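PDB 3K1T: glutamate--cysteine ligase GshA from Methylobacillus flagellatus KT, which probably acts as a ligase that joins glutamate to cysteine in the first step of glutathione synthesis. Local coordinates for residues G241-H246 against S323-Q328. Sequence-based numbering, arbitrary orientation. Where two conformers were deposited one is given.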
loop_
_atom_site.group_PDB
_atom_site.type_symbol
_atom_site.label_atom_id
_atom_site.label_comp_id
_atom_site.label_asym_id
_atom_site.label_seq_id
_atom_site.Cartn_x
_atom_site.Cartn_y
_atom_site.Cartn_z
ATOM N N GLY A 241 11.909 11.375 40.498
ATOM C CA GLY A 241 10.614 12.005 40.725
ATOM C C GLY A 241 10.665 13.489 40.470
ATOM O O GLY A 241 11.659 14.008 39.967
ATOM N N GLY A 242 9.606 14.198 40.841
ATOM C CA GLY A 242 9.575 15.630 40.665
ATOM C C GLY A 242 10.646 16.274 41.526
ATOM O O GLY A 242 10.982 15.790 42.635
ATOM N N LEU A 243 11.238 17.332 41.008
ATOM C CA LEU A 243 12.242 18.075 41.742
ATOM C C LEU A 243 11.887 19.547 41.656
ATOM O O LEU A 243 11.243 19.976 40.692
ATOM C CB LEU A 243 13.634 17.851 41.142
ATOM C CG LEU A 243 14.208 16.439 41.127
ATOM C CD1 LEU A 243 15.542 16.477 40.436
ATOM C CD2 LEU A 243 14.343 15.875 42.562
ATOM N N ASP A 244 12.305 20.293 42.674
ATOM C CA ASP A 244 12.226 21.750 42.695
ATOM C C ASP A 244 13.542 22.304 42.169
ATOM O O ASP A 244 14.545 22.294 42.873
ATOM C CB ASP A 244 11.960 22.274 44.123
ATOM C CG ASP A 244 11.923 23.817 44.191
ATOM O OD1 ASP A 244 11.956 24.478 43.103
ATOM O OD2 ASP A 244 11.891 24.356 45.331
ATOM N N PHE A 245 13.531 22.767 40.916
ATOM C CA PHE A 245 14.747 23.324 40.287
ATOM C C PHE A 245 15.084 24.750 40.747
ATOM O O PHE A 245 16.128 25.295 40.364
ATOM C CB PHE A 245 14.639 23.250 38.766
ATOM C CG PHE A 245 14.833 21.868 38.222
ATOM C CD1 PHE A 245 16.106 21.374 37.993
ATOM C CD2 PHE A 245 13.745 21.075 37.905
ATOM C CE1 PHE A 245 16.293 20.109 37.459
ATOM C CE2 PHE A 245 13.925 19.802 37.389
ATOM C CZ PHE A 245 15.202 19.323 37.157
ATOM N N HIS A 246 14.242 25.341 41.600
ATOM C CA HIS A 246 14.656 26.578 42.308
ATOM C C HIS A 246 15.291 26.345 43.668
ATOM O O HIS A 246 15.606 27.299 44.373
ATOM C CB HIS A 246 13.492 27.556 42.409
ATOM C CG HIS A 246 13.046 28.059 41.078
ATOM N ND1 HIS A 246 13.805 28.942 40.328
ATOM C CD2 HIS A 246 11.957 27.763 40.330
ATOM C CE1 HIS A 246 13.185 29.178 39.182
ATOM N NE2 HIS A 246 12.070 28.469 39.154
ATOM N N SER A 323 6.788 16.630 37.496
ATOM C CA SER A 323 6.393 15.402 38.164
ATOM C C SER A 323 7.357 14.225 37.945
ATOM O O SER A 323 7.274 13.203 38.645
ATOM C CB SER A 323 4.992 15.001 37.740
ATOM O OG SER A 323 4.966 14.675 36.356
ATOM N N GLU A 324 8.271 14.367 36.991
ATOM C CA GLU A 324 9.213 13.309 36.674
ATOM C C GLU A 324 10.348 13.954 35.916
ATOM O O GLU A 324 10.130 14.893 35.152
ATOM C CB GLU A 324 8.592 12.223 35.777
ATOM C CG GLU A 324 9.530 10.998 35.546
ATOM C CD GLU A 324 8.875 9.847 34.726
ATOM O OE1 GLU A 324 8.221 10.103 33.676
ATOM O OE2 GLU A 324 9.034 8.685 35.145
ATOM N N VAL A 325 11.546 13.446 36.146
ATOM C CA VAL A 325 12.729 13.844 35.358
ATOM C C VAL A 325 13.249 12.576 34.706
ATOM O O VAL A 325 13.512 11.594 35.401
ATOM C CB VAL A 325 13.828 14.514 36.213
ATOM C CG1 VAL A 325 15.051 14.859 35.367
ATOM C CG2 VAL A 325 13.290 15.786 36.969
ATOM N N ILE A 326 13.360 12.606 33.377
ATOM C CA ILE A 326 13.883 11.484 32.610
ATOM C C ILE A 326 15.284 11.850 32.131
ATOM O O ILE A 326 15.499 12.945 31.602
ATOM C CB ILE A 326 12.966 11.151 31.377
ATOM C CG1 ILE A 326 11.547 10.824 31.850
ATOM C CG2 ILE A 326 13.553 9.934 30.585
ATOM C CD1 ILE A 326 10.453 11.033 30.829
ATOM N N LEU A 327 16.224 10.941 32.368
ATOM C CA LEU A 327 17.595 11.092 31.915
ATOM C C LEU A 327 17.830 10.071 30.825
ATOM O O LEU A 327 17.624 8.887 31.044
ATOM C CB LEU A 327 18.554 10.851 33.078
ATOM C CG LEU A 327 18.406 11.839 34.234
ATOM C CD1 LEU A 327 17.344 11.369 35.223
ATOM C CD2 LEU A 327 19.766 12.059 34.933
ATOM N N GLN A 328 18.221 10.522 29.635
ATOM C CA GLN A 328 18.437 9.583 28.534
ATOM C C GLN A 328 19.852 9.745 27.950
ATOM O O GLN A 328 20.333 10.848 27.779
ATOM C CB GLN A 328 17.395 9.776 27.436
ATOM C CG GLN A 328 17.408 8.640 26.381
ATOM C CD GLN A 328 16.472 8.885 25.207
ATOM O OE1 GLN A 328 16.351 10.010 24.719
ATOM N NE2 GLN A 328 15.789 7.817 24.760
#
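The Phe245 ring meets Val325 at its edge: CG2 of the valine lies near the ring plane, 4.0 Å from Phe245 CZ and almost as close to CE2; the two side chains approach tip to tip, and neither ring face meets 323-328. Around the same ring, the wider fold supplies Met313 and Ser314 of helix 307-314, Leu254 of helix 251-272 and Ala284 of strand 280-285. The contact sits where the outermost strand 237-241 of a four-stranded antiparallel sheet ends and its chain leaves the neighbouring strand 324-329. Backbone hydrogen bonds between Val325 and Cys240 and between Leu327 and Asp238 pair these strands, but none joins 241-246 to 323-328; Gly242 N and Ser323 O are 3.4 Å apart, at a poor angle. The departing chain packs through the backbone of Gly241 and Gly242 as well as the side chains of Leu243 and Phe245. Val325 CG1 is anti to the backbone N (chi1 178°), while CG2, beside that N, is the branch that meets the loop; the side chains of Leu243 and Val325 cross at about a right angle, with CD1 4.2 Å from CG2. The Glu324 side chain starts away from the loop, and its OE2 is hydrogen-bonded to Ser209 OG. Beyond Leu243 an Asx turn bends the chain, His246 N donating to Asp244 OD1 from above the carboxylate plane. Back at the strand end, Val325 CG2 lies 3.8 Å from Gly241 O.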